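Local coordinates for protein CalG4 (Micromonospora echinospora, PDB 3IA7) that adopts the two-domain GT-B fold, with an erythromycin biosynthesis protein CIII-like C-terminal part and a parallel beta sheet in each half, at residues V82-R85 against E86-I90; Y140-F143 against K144-K148; A156-E159 against A160-S163; V191-K195 against S196-F200; Q287-F291 against H292-A296. One frame throughout, in Å; residues are numbered along the deposited sequence.

Interaction 1: V82-R85 against E86-I90; sequences VYVR and ENVAI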
# COMPACT_ATOMS: atom_id res chain seq x y z
N VAL A 82 -4.38 20.14 -26.86
CA VAL A 82 -4.91 20.04 -25.50
C VAL A 82 -3.79 19.62 -24.55
O VAL A 82 -3.79 20.03 -23.40
CB VAL A 82 -6.20 19.12 -25.33
CG1 VAL A 82 -5.90 17.66 -25.56
CG2 VAL A 82 -6.77 19.28 -23.93
N TYR A 83 -2.85 18.82 -25.04
CA TYR A 83 -1.68 18.39 -24.26
C TYR A 83 -0.86 19.63 -23.85
O TYR A 83 -0.45 19.78 -22.67
CB TYR A 83 -0.82 17.43 -25.11
CG TYR A 83 0.49 17.03 -24.46
CD1 TYR A 83 0.52 16.04 -23.45
CD2 TYR A 83 1.70 17.64 -24.83
CE1 TYR A 83 1.73 15.67 -22.85
CE2 TYR A 83 2.91 17.27 -24.22
CZ TYR A 83 2.91 16.29 -23.24
OH TYR A 83 4.08 15.91 -22.63
N VAL A 84 -0.60 20.48 -24.83
CA VAL A 84 0.12 21.74 -24.58
C VAL A 84 -0.65 22.65 -23.61
O VAL A 84 -0.04 23.16 -22.65
CB VAL A 84 0.52 22.47 -25.89
CG1 VAL A 84 1.20 23.80 -25.56
CG2 VAL A 84 1.51 21.58 -26.72
N ARG A 85 -1.95 22.83 -23.82
CA ARG A 85 -2.76 23.64 -22.91
C ARG A 85 -2.73 23.10 -21.48
O ARG A 85 -2.67 23.89 -20.54
CB ARG A 85 -4.21 23.78 -23.37
CG ARG A 85 -4.41 24.62 -24.65
CD ARG A 85 -5.87 25.00 -24.85
NE ARG A 85 -6.75 23.84 -24.96
CZ ARG A 85 -7.03 23.21 -26.11
NH1 ARG A 85 -6.49 23.63 -27.25
NH2 ARG A 85 -7.85 22.16 -26.10
N GLU A 86 -2.78 21.79 -21.33
CA GLU A 86 -2.73 21.17 -19.99
C GLU A 86 -1.38 21.43 -19.31
O GLU A 86 -1.35 21.75 -18.10
CB GLU A 86 -2.95 19.63 -20.11
CG GLU A 86 -3.15 18.93 -18.73
CD GLU A 86 -4.52 19.18 -18.11
OE1 GLU A 86 -5.22 20.14 -18.49
OE2 GLU A 86 -4.90 18.40 -17.21
N ASN A 87 -0.28 21.28 -20.07
CA ASN A 87 1.04 21.69 -19.55
C ASN A 87 1.00 23.16 -19.09
O ASN A 87 1.50 23.49 -18.00
CB ASN A 87 2.11 21.51 -20.62
CG ASN A 87 2.70 20.11 -20.58
OD1 ASN A 87 3.71 19.92 -19.93
ND2 ASN A 87 2.03 19.11 -21.20
N VAL A 88 0.46 24.03 -19.93
CA VAL A 88 0.36 25.48 -19.60
C VAL A 88 -0.52 25.75 -18.35
O VAL A 88 -0.21 26.63 -17.51
CB VAL A 88 -0.13 26.32 -20.82
CG1 VAL A 88 -0.43 27.77 -20.43
CG2 VAL A 88 0.95 26.32 -21.94
N ALA A 89 -1.61 25.01 -18.21
CA ALA A 89 -2.49 25.13 -17.03
C ALA A 89 -1.70 24.89 -15.73
O ALA A 89 -1.83 25.65 -14.78
CB ALA A 89 -3.69 24.16 -17.16
N ILE A 90 -0.89 23.84 -15.73
CA ILE A 90 -0.05 23.45 -14.59
C ILE A 90 1.05 24.48 -14.33
O ILE A 90 1.25 24.94 -13.18
CB ILE A 90 0.57 22.04 -14.82
CG1 ILE A 90 -0.56 20.95 -14.73
CG2 ILE A 90 1.72 21.73 -13.77
CD1 ILE A 90 -0.19 19.67 -15.39
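With chi1 of Tyr83 at 174°, which sets CG trans to the backbone N, and chi1 of Asn87 at -89°, a phenol ring and a carboxamide one turn apart on helix 75-98 are folded against each other. Asn87 ND2 sits over the centre of one face of the Tyr83 ring, 3.5 Å above its plane, and passes 3.6 Å from Tyr83 CZ. Ring and amide planes are 59° apart, so the two groups do not stack flat. The same Asn87 ND2 makes an almost straight bond to Tyr83 O at 3.0 Å; the acceptor lies in the amide plane, but the donor stands above the carbonyl plane. Asn87 N reaches Tyr83 O from the other face of that carbonyl, also at 3.0 Å.

Farther along, Val84 CG1 touches Val88 CG2 at 4.4 Å on the side facing helix 159-170. Arg85 forms a salt bridge with Glu60, while the Glu86 carboxylate accepts bonds from Ser59, Tyr57 and the backbone N of Glu60, tying this helix of the N-terminal GT-B half to the chain after strand 53-56. Asn87 OD1 accepts from Ala115 N, and Phe111 meets the Tyr83 ring edge-to-face. The buried amide is thus satisfied at both ends, and its rotation is fixed by a doubly used carbonyl, a ring face and the neighbouring helix 113-123.

Interaction 2: Y140-F143 against K144-K148; sequences YSLF and KELWK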
# COMPACT_ATOMS: atom_id res chain seq x y z
N TYR A 140 15.70 4.74 -27.66
CA TYR A 140 14.33 4.26 -27.48
C TYR A 140 13.42 5.33 -26.96
O TYR A 140 13.75 6.06 -26.02
CB TYR A 140 14.25 3.05 -26.54
CG TYR A 140 12.81 2.59 -26.32
CD1 TYR A 140 12.15 1.82 -27.29
CD2 TYR A 140 12.12 2.94 -25.17
CE1 TYR A 140 10.84 1.44 -27.12
CE2 TYR A 140 10.81 2.55 -24.99
CZ TYR A 140 10.18 1.80 -25.99
OH TYR A 140 8.89 1.39 -25.82
N SER A 141 12.25 5.43 -27.59
CA SER A 141 11.24 6.33 -27.13
C SER A 141 9.91 5.67 -27.48
O SER A 141 9.61 5.44 -28.64
CB SER A 141 11.38 7.71 -27.79
OG SER A 141 10.26 8.51 -27.38
N LEU A 142 9.15 5.32 -26.46
CA LEU A 142 7.85 4.67 -26.70
C LEU A 142 6.97 5.57 -27.58
O LEU A 142 6.34 5.08 -28.52
CB LEU A 142 7.15 4.36 -25.38
CG LEU A 142 5.67 4.03 -25.44
CD1 LEU A 142 5.45 2.76 -26.30
CD2 LEU A 142 5.11 3.90 -24.05
N PHE A 143 6.92 6.86 -27.26
CA PHE A 143 6.07 7.78 -28.01
C PHE A 143 6.43 7.86 -29.51
O PHE A 143 5.57 7.77 -30.40
CB PHE A 143 6.09 9.15 -27.35
CG PHE A 143 5.28 9.19 -26.08
CD1 PHE A 143 3.90 9.15 -26.12
CD2 PHE A 143 5.92 9.25 -24.84
CE1 PHE A 143 3.15 9.19 -24.95
CE2 PHE A 143 5.18 9.30 -23.66
CZ PHE A 143 3.79 9.26 -23.73
N LYS A 144 7.72 7.94 -29.79
CA LYS A 144 8.15 7.94 -31.17
C LYS A 144 7.69 6.63 -31.85
O LYS A 144 7.31 6.65 -33.00
CB LYS A 144 9.66 8.09 -31.24
CG LYS A 144 10.11 9.50 -30.94
CD LYS A 144 11.61 9.67 -31.11
CE LYS A 144 11.91 11.17 -30.84
NZ LYS A 144 13.33 11.45 -31.08
N GLU A 145 7.70 5.50 -31.13
CA GLU A 145 7.27 4.22 -31.73
C GLU A 145 5.76 4.21 -31.98
O GLU A 145 5.30 3.64 -32.97
CB GLU A 145 7.68 2.99 -30.89
CG GLU A 145 9.19 2.77 -30.72
CD GLU A 145 9.95 2.78 -32.04
OE1 GLU A 145 9.82 1.82 -32.82
OE2 GLU A 145 10.69 3.76 -32.32
N LEU A 146 5.01 4.82 -31.08
CA LEU A 146 3.56 4.91 -31.22
C LEU A 146 3.13 5.80 -32.42
O LEU A 146 2.33 5.37 -33.28
CB LEU A 146 2.91 5.42 -29.94
CG LEU A 146 2.95 4.37 -28.81
CD1 LEU A 146 2.31 5.01 -27.58
CD2 LEU A 146 2.25 3.05 -29.26
N TRP A 147 3.66 7.02 -32.45
CA TRP A 147 3.44 7.93 -33.59
C TRP A 147 3.81 7.21 -34.88
O TRP A 147 3.07 7.23 -35.88
CB TRP A 147 4.23 9.24 -33.38
CG TRP A 147 3.76 10.03 -32.20
CD1 TRP A 147 2.48 10.11 -31.75
CD2 TRP A 147 4.55 10.85 -31.31
NE1 TRP A 147 2.42 10.92 -30.63
CE2 TRP A 147 3.68 11.39 -30.34
CE3 TRP A 147 5.91 11.18 -31.23
CZ2 TRP A 147 4.11 12.24 -29.29
CZ3 TRP A 147 6.35 12.04 -30.18
CH2 TRP A 147 5.44 12.54 -29.22
N LYS A 148 4.97 6.55 -34.87
CA LYS A 148 5.46 5.84 -36.02
C LYS A 148 4.44 4.76 -36.49
O LYS A 148 4.11 4.66 -37.69
CB LYS A 148 6.81 5.19 -35.68
CG LYS A 148 7.78 4.97 -36.85
CD LYS A 148 9.24 4.77 -36.36
CE LYS A 148 9.63 5.84 -35.28
NZ LYS A 148 11.06 5.78 -34.76
O HOH W 1 12.22 4.53 -30.25
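Phe143 and Trp147 meet one turn apart on the first turns of helix 142-150, whose N-cap position is held by Ser141. Phe143 has the largest share of the contact. Its CB lies over the face of the Trp147 six-membered ring as a CH-pi contact, 4.0 Å from the centroid and 14° off the normal, whereas the two rings themselves meet obliquely with planes 34° apart. The first torsion of Phe143 places CG opposite its own carbonyl carbon and swings the phenyl outward, leaving CB to do the touching. Phe143 O also lies above the indole, 3.1 Å from the plane of Trp147 and toward its rim, while it accepts the backbone N of Trp147 at 2.9 Å. His154 packs edge-to-face with this indole from the chain beyond the helix.

Lys144 is extended beyond CG, which passes 3.7 Å from Ser141 OG, with CD beside Ser141 CB; its ammonium group forms a salt bridge with Asp183, so that the aliphatic part alone lies along the serine. Leu146 meets the preceding turn through CG, 3.9 Å from Leu142 CD1, an apolar contact between crossing side chains. Glu145 bends at chi2, and its OE2 forms a salt bridge with Lys148 NZ, one turn later. The same OE2 is linked to the start of the helix by a water, which accepts from Ser141 N at 2.8 Å and donates to Glu145 OE2 at 2.7 Å.

Interaction 3: A156-E159 against A160-S163; sequences ADVE and AVHS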
# COMPACT_ATOMS: atom_id res chain seq x y z
N ALA A 156 6.05 18.04 -32.80
CA ALA A 156 6.94 19.18 -33.10
C ALA A 156 6.98 19.46 -34.59
O ALA A 156 7.33 20.56 -35.00
CB ALA A 156 8.35 18.89 -32.59
N ASP A 157 6.59 18.45 -35.38
CA ASP A 157 6.51 18.58 -36.85
C ASP A 157 5.13 18.97 -37.38
O ASP A 157 4.92 19.03 -38.60
CB ASP A 157 6.97 17.27 -37.48
CG ASP A 157 8.48 17.06 -37.36
OD1 ASP A 157 9.20 18.09 -37.37
OD2 ASP A 157 8.94 15.89 -37.26
N VAL A 158 4.21 19.23 -36.46
CA VAL A 158 2.89 19.77 -36.81
C VAL A 158 2.90 21.29 -36.61
O VAL A 158 3.12 21.78 -35.50
CB VAL A 158 1.75 19.09 -35.97
CG1 VAL A 158 0.36 19.66 -36.36
CG2 VAL A 158 1.79 17.56 -36.05
N GLU A 159 2.63 22.03 -37.69
CA GLU A 159 2.68 23.48 -37.71
C GLU A 159 1.95 24.21 -36.56
O GLU A 159 2.54 25.10 -35.94
CB GLU A 159 2.19 24.03 -39.08
CG GLU A 159 1.97 25.52 -39.08
CD GLU A 159 3.22 26.29 -38.72
OE1 GLU A 159 4.33 25.82 -39.05
OE2 GLU A 159 3.07 27.38 -38.12
N ALA A 160 0.69 23.85 -36.31
CA ALA A 160 -0.14 24.46 -35.24
C ALA A 160 0.49 24.30 -33.83
O ALA A 160 0.36 25.18 -32.96
CB ALA A 160 -1.56 23.85 -35.26
N VAL A 161 1.13 23.15 -33.61
CA VAL A 161 1.76 22.81 -32.33
C VAL A 161 3.14 23.48 -32.22
O VAL A 161 3.47 24.09 -31.21
CB VAL A 161 1.91 21.29 -32.17
CG1 VAL A 161 2.54 20.92 -30.81
CG2 VAL A 161 0.54 20.61 -32.32
N HIS A 162 3.93 23.34 -33.28
CA HIS A 162 5.27 23.90 -33.35
C HIS A 162 5.24 25.42 -33.08
O HIS A 162 6.08 25.93 -32.33
CB HIS A 162 5.89 23.60 -34.73
CG HIS A 162 7.28 24.13 -34.90
ND1 HIS A 162 7.54 25.41 -35.37
CD2 HIS A 162 8.48 23.59 -34.59
CE1 HIS A 162 8.84 25.60 -35.39
NE2 HIS A 162 9.44 24.52 -34.92
N SER A 163 4.28 26.14 -33.69
CA SER A 163 4.27 27.59 -33.56
C SER A 163 3.98 27.97 -32.10
O SER A 163 4.62 28.88 -31.55
CB SER A 163 3.26 28.24 -34.53
OG SER A 163 1.95 27.76 -34.28
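Hydrogen bonds join Glu159 to Ser163 and Val158 to the next turn. Glu159 O accepts both the backbone N of Ser163, at 3.0 Å, and the hydroxyl Ser163 OG, at 3.2 Å. A chi1 of 60° sets that hydroxyl between its own N and carbonyl carbon, from where it turns back to the carbonyl one turn earlier. Val158 O is likewise shared: His162 N reaches it at 2.8 Å in a nearly straight bond, and Val161 N adds a weak, strongly bent one at 3.1 Å.

Apolar contact is made by Val158 and Val161, whose branches cross at an angle with Val158 CB 4.1 Å from Val161 CG2. Both valines also meet helix 75-98, Val158 at Thr77 and Val161 at His80 and Leu81. Ala156 and His162 meet Val178 of helix 178-182 instead.

Carbon-to-oxygen contacts make up the rest. The imidazole of His162 brings CD2 to 3.3 Å from Ala156 O, an approach oblique to the ring. Glu159 doubles back at chi2, so that OE2 lies alongside the serine, 3.7 Å from Ser163 CB. Set apart from these, Glu159 OE1 is a longer electrostatic neighbour of His162 ND1 at 4.9 Å, too far for a bond, though the carboxylate might still influence the imidazole.

This is the N-terminal end of a helix: after a short 3-10 segment ending at Asp157, Val158 takes the N-cap position and its carbonyl receives the first backbone bonds of helix 159-170, in the N-terminal half of the GT-B fold.

Interaction 4: V191-K195 against S196-F200; sequences VFLPK and SFQPF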
# COMPACT_ATOMS: atom_id res chain seq x y z
N VAL A 191 12.21 6.18 -12.66
CA VAL A 191 11.33 5.38 -13.47
C VAL A 191 10.72 4.32 -12.58
O VAL A 191 11.47 3.52 -11.95
CB VAL A 191 12.15 4.69 -14.60
CG1 VAL A 191 11.23 3.83 -15.43
CG2 VAL A 191 12.86 5.72 -15.49
N PHE A 192 9.39 4.25 -12.51
CA PHE A 192 8.71 3.34 -11.54
C PHE A 192 8.52 1.95 -12.10
O PHE A 192 7.41 1.36 -12.06
CB PHE A 192 7.39 3.99 -11.09
CG PHE A 192 7.61 5.29 -10.33
CD1 PHE A 192 8.32 5.29 -9.12
CD2 PHE A 192 7.08 6.48 -10.81
CE1 PHE A 192 8.55 6.49 -8.41
CE2 PHE A 192 7.29 7.70 -10.09
CZ PHE A 192 8.05 7.70 -8.91
N LEU A 193 9.59 1.43 -12.71
CA LEU A 193 9.58 0.10 -13.36
C LEU A 193 10.85 -0.61 -12.93
O LEU A 193 11.83 0.06 -12.60
CB LEU A 193 9.68 0.18 -14.89
CG LEU A 193 8.66 1.08 -15.63
CD1 LEU A 193 8.94 1.00 -17.09
CD2 LEU A 193 7.26 0.69 -15.44
N PRO A 194 10.82 -1.93 -12.93
CA PRO A 194 12.10 -2.63 -12.77
C PRO A 194 12.89 -2.50 -14.05
O PRO A 194 12.33 -2.49 -15.16
CB PRO A 194 11.68 -4.07 -12.46
CG PRO A 194 10.38 -4.28 -13.19
CD PRO A 194 9.68 -2.86 -13.05
N LYS A 195 14.21 -2.41 -13.91
CA LYS A 195 15.04 -2.17 -15.07
C LYS A 195 14.83 -3.22 -16.18
O LYS A 195 14.90 -2.90 -17.40
CB LYS A 195 16.51 -2.12 -14.65
CG LYS A 195 17.40 -1.58 -15.75
CD LYS A 195 18.84 -1.35 -15.21
CE LYS A 195 19.68 -0.57 -16.22
NZ LYS A 195 21.04 -0.44 -15.68
N SER A 196 14.60 -4.47 -15.80
CA SER A 196 14.52 -5.49 -16.83
C SER A 196 13.29 -5.31 -17.72
O SER A 196 13.19 -5.98 -18.76
CB SER A 196 14.50 -6.91 -16.22
OG SER A 196 13.43 -7.03 -15.32
N PHE A 197 12.30 -4.57 -17.23
CA PHE A 197 11.06 -4.39 -17.99
C PHE A 197 11.28 -3.26 -19.03
O PHE A 197 10.52 -3.14 -20.00
CB PHE A 197 9.89 -4.01 -17.06
CG PHE A 197 8.53 -4.14 -17.71
CD1 PHE A 197 8.11 -5.38 -18.19
CD2 PHE A 197 7.67 -3.06 -17.78
CE1 PHE A 197 6.81 -5.55 -18.79
CE2 PHE A 197 6.34 -3.21 -18.36
CZ PHE A 197 5.95 -4.49 -18.85
N GLN A 198 12.33 -2.46 -18.85
CA GLN A 198 12.63 -1.37 -19.78
C GLN A 198 13.26 -1.82 -21.13
O GLN A 198 14.38 -2.42 -21.16
CB GLN A 198 13.59 -0.38 -19.08
CG GLN A 198 14.17 0.68 -20.01
CD GLN A 198 13.14 1.76 -20.37
OE1 GLN A 198 12.36 2.20 -19.51
NE2 GLN A 198 13.18 2.26 -21.63
N PRO A 199 12.62 -1.45 -22.27
CA PRO A 199 13.28 -1.69 -23.60
C PRO A 199 14.65 -0.98 -23.68
O PRO A 199 14.75 0.17 -23.21
CB PRO A 199 12.28 -1.08 -24.62
CG PRO A 199 10.94 -1.03 -23.90
CD PRO A 199 11.30 -0.79 -22.41
N PHE A 200 15.68 -1.64 -24.24
CA PHE A 200 17.05 -1.05 -24.34
C PHE A 200 17.65 -0.58 -22.98
O PHE A 200 18.42 0.39 -22.96
CB PHE A 200 17.07 0.14 -25.34
CG PHE A 200 16.66 -0.24 -26.73
CD1 PHE A 200 17.62 -0.62 -27.69
CD2 PHE A 200 15.32 -0.27 -27.10
CE1 PHE A 200 17.23 -1.00 -28.99
CE2 PHE A 200 14.92 -0.66 -28.40
CZ PHE A 200 15.87 -1.02 -29.34
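A short 3-10 segment, Lys195 to Phe197, interrupts the loop between strands 189-191 and 208-210. Its two backbone bonds each span three residues: Phe197 N to Pro194 O at 2.9 Å and Gln198 N to Lys195 O at 3.0 Å. In both, the donor stands well above the carbonyl plane, by 48° and 61° respectively, away from the lone pairs. The Pro194 ring and the Phe197 side chain lie side by side, pointing the same way, with Pro194 CG 3.9 Å from Phe197 CB. Leu193 meets the phenyl at its edge, near the ring plane, where its CD1 comes 4.3 Å from Phe197 CD2.

The turn lies at the junction of the two halves of the GT-B fold. Pro194 packs on Leu311, Met376 and Ile380 of C-terminal helices, Phe197 on Val310 and Met376, and Phe197 O accepts from Arg336; Ser196 OG is hydrogen-bonded to Asp379.

Gln198 faces back into the N-terminal half. Its CB rests 3.3 Å from Lys195 O, and a bend at chi2 (74°) curls the amide round to its own chain, where Gln198 NE2 donates to Pro199 O at 3.1 Å, in the carbonyl plane and on a lone pair. The other amide atom, Gln198 OE1, accepts from Ala135 N and lies 4.4 Å from Leu193 CD1, so bonds at both ends fix which way the amide is turned. Before the turn, an inverse gamma turn centred on Phe192 closes with a weak bond from Leu193 N to Val191 O, at 2.9 Å.

Interaction 5: Q287-F291 against H292-A296; sequences QWIPF and HSVLA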
# COMPACT_ATOMS: atom_id res chain seq x y z
N GLN A 287 -16.77 -4.75 -6.44
CA GLN A 287 -16.27 -3.50 -7.01
C GLN A 287 -14.79 -3.30 -6.68
O GLN A 287 -14.03 -2.94 -7.57
CB GLN A 287 -17.09 -2.31 -6.56
CG GLN A 287 -18.51 -2.27 -7.17
CD GLN A 287 -19.22 -0.94 -6.97
OE1 GLN A 287 -18.96 -0.22 -6.00
NE2 GLN A 287 -20.08 -0.58 -7.89
N TRP A 288 -14.43 -3.52 -5.41
CA TRP A 288 -13.06 -3.51 -4.92
C TRP A 288 -12.71 -4.80 -4.18
O TRP A 288 -13.50 -5.36 -3.43
CB TRP A 288 -12.82 -2.34 -3.98
CG TRP A 288 -12.58 -1.06 -4.73
CD1 TRP A 288 -11.39 -0.64 -5.28
CD2 TRP A 288 -13.54 -0.07 -5.07
NE1 TRP A 288 -11.55 0.57 -5.92
CE2 TRP A 288 -12.86 0.93 -5.82
CE3 TRP A 288 -14.89 0.12 -4.76
CZ2 TRP A 288 -13.49 2.07 -6.27
CZ3 TRP A 288 -15.49 1.19 -5.22
CH2 TRP A 288 -14.81 2.18 -5.97
N ILE A 289 -11.46 -5.21 -4.33
CA ILE A 289 -10.92 -6.36 -3.62
C ILE A 289 -9.47 -6.00 -3.25
O ILE A 289 -8.87 -5.17 -3.94
CB ILE A 289 -11.07 -7.65 -4.49
CG1 ILE A 289 -10.72 -8.91 -3.69
CG2 ILE A 289 -10.18 -7.61 -5.75
CD1 ILE A 289 -11.48 -9.01 -2.43
N PRO A 290 -8.89 -6.60 -2.18
CA PRO A 290 -7.47 -6.24 -2.04
C PRO A 290 -6.63 -7.08 -3.00
O PRO A 290 -6.54 -8.30 -2.81
CB PRO A 290 -7.16 -6.53 -0.55
CG PRO A 290 -8.24 -7.55 -0.11
CD PRO A 290 -9.31 -7.60 -1.17
N PHE A 291 -6.07 -6.44 -4.05
CA PHE A 291 -5.40 -7.21 -5.10
C PHE A 291 -4.27 -8.07 -4.54
O PHE A 291 -4.17 -9.21 -4.92
CB PHE A 291 -4.84 -6.39 -6.29
CG PHE A 291 -5.87 -5.92 -7.28
CD1 PHE A 291 -7.16 -6.43 -7.28
CD2 PHE A 291 -5.54 -4.94 -8.21
CE1 PHE A 291 -8.11 -5.98 -8.19
CE2 PHE A 291 -6.50 -4.48 -9.15
CZ PHE A 291 -7.79 -5.01 -9.12
N HIS A 292 -3.46 -7.52 -3.64
CA HIS A 292 -2.30 -8.27 -3.13
C HIS A 292 -2.69 -9.59 -2.45
O HIS A 292 -2.02 -10.60 -2.65
CB HIS A 292 -1.43 -7.44 -2.19
CG HIS A 292 -0.03 -7.97 -2.06
ND1 HIS A 292 0.66 -8.50 -3.13
CD2 HIS A 292 0.79 -8.07 -0.99
CE1 HIS A 292 1.85 -8.90 -2.72
NE2 HIS A 292 1.96 -8.64 -1.43
N SER A 293 -3.76 -9.57 -1.65
CA SER A 293 -4.19 -10.76 -0.90
C SER A 293 -4.63 -11.83 -1.89
O SER A 293 -4.33 -13.03 -1.74
CB SER A 293 -5.36 -10.41 0.05
OG SER A 293 -5.00 -9.26 0.83
N VAL A 294 -5.31 -11.39 -2.94
CA VAL A 294 -5.77 -12.39 -3.95
C VAL A 294 -4.57 -12.86 -4.77
O VAL A 294 -4.38 -14.09 -4.95
CB VAL A 294 -6.90 -11.86 -4.80
CG1 VAL A 294 -7.38 -12.90 -5.83
CG2 VAL A 294 -8.03 -11.40 -3.88
N LEU A 295 -3.74 -11.92 -5.24
CA LEU A 295 -2.56 -12.30 -6.08
C LEU A 295 -1.62 -13.21 -5.33
O LEU A 295 -0.98 -14.07 -5.94
CB LEU A 295 -1.76 -11.07 -6.61
CG LEU A 295 -2.50 -10.30 -7.73
CD1 LEU A 295 -1.99 -8.86 -7.94
CD2 LEU A 295 -2.53 -11.07 -9.02
N ALA A 296 -1.51 -13.03 -4.01
CA ALA A 296 -0.60 -13.93 -3.26
C ALA A 296 -0.99 -15.41 -3.38
O ALA A 296 -0.16 -16.26 -3.15
CB ALA A 296 -0.48 -13.50 -1.74
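The Phe291 ring offers neither face nor edge to the following helical turn; the residue touches Leu295 through CB, which lies 4.1 Å from Leu295 CD1. Its chi1 of -76° carries the phenyl away from that turn, toward Leu235, Ser237 and Ala266 on the strands of the C-terminal sheet and Gln221 of the second subunit. The Trp288 indole is turned to the other subunit as well: its ring meets Trp224 there with planes at about 60°, and NE1 donates to Pro222 O of that chain. The puckered ring of Pro290, by contrast, packs within the contact, its CB 3.7 Å from Ser293 OG and its CG 3.8 Å from the same oxygen.

This is the start of helix 291-295 after strand 283-286, outermost within this chain in the C-terminal sheet of the GT-B fold, with Pro290 at the N-cap position. Pro290 O takes two weak bonds, from Val294 N at 3.3 Å and, more bent, from Ser293 N. Leu295 N to Phe291 O is shorter, 2.8 Å, and nearly straight at 171°.

On the inner side Ile289 and Val294 cross at about a right angle, Ile289 CG1 lying 3.7 Å from Val294 CG2; both also reach Val264 on strand 262-266. Val294 CG2 is in addition 3.6 Å from Pro290 O. Farther along the chain, His297, a ligand of a bound calcium ion, is hydrogen-bonded through ND1 to Ser293 O.

Overall arrangement
Interactions 1, 2 and 3 hold turns of three helices in the N-terminal half, and interaction 5 lies across the chain's centre in the C-terminal half. Interaction 4 is the most buried, packed between the halves in a loop. Interaction 2 is a surface contact of aromatic, ionic and water-mediated chemistry; interaction 1 is a partly buried mid-helix contact resting on an amide and a ring. Interactions 2, 3 and 5 sit at helix starts, but 5 alone adjoins the second subunit. Val84 of interaction 1 packs on Val161 of interaction 3, joining helices 75-98 and 159-170, while Tyr140 of interaction 2 rests on Gln198, Pro199 and Phe200 of interaction 4.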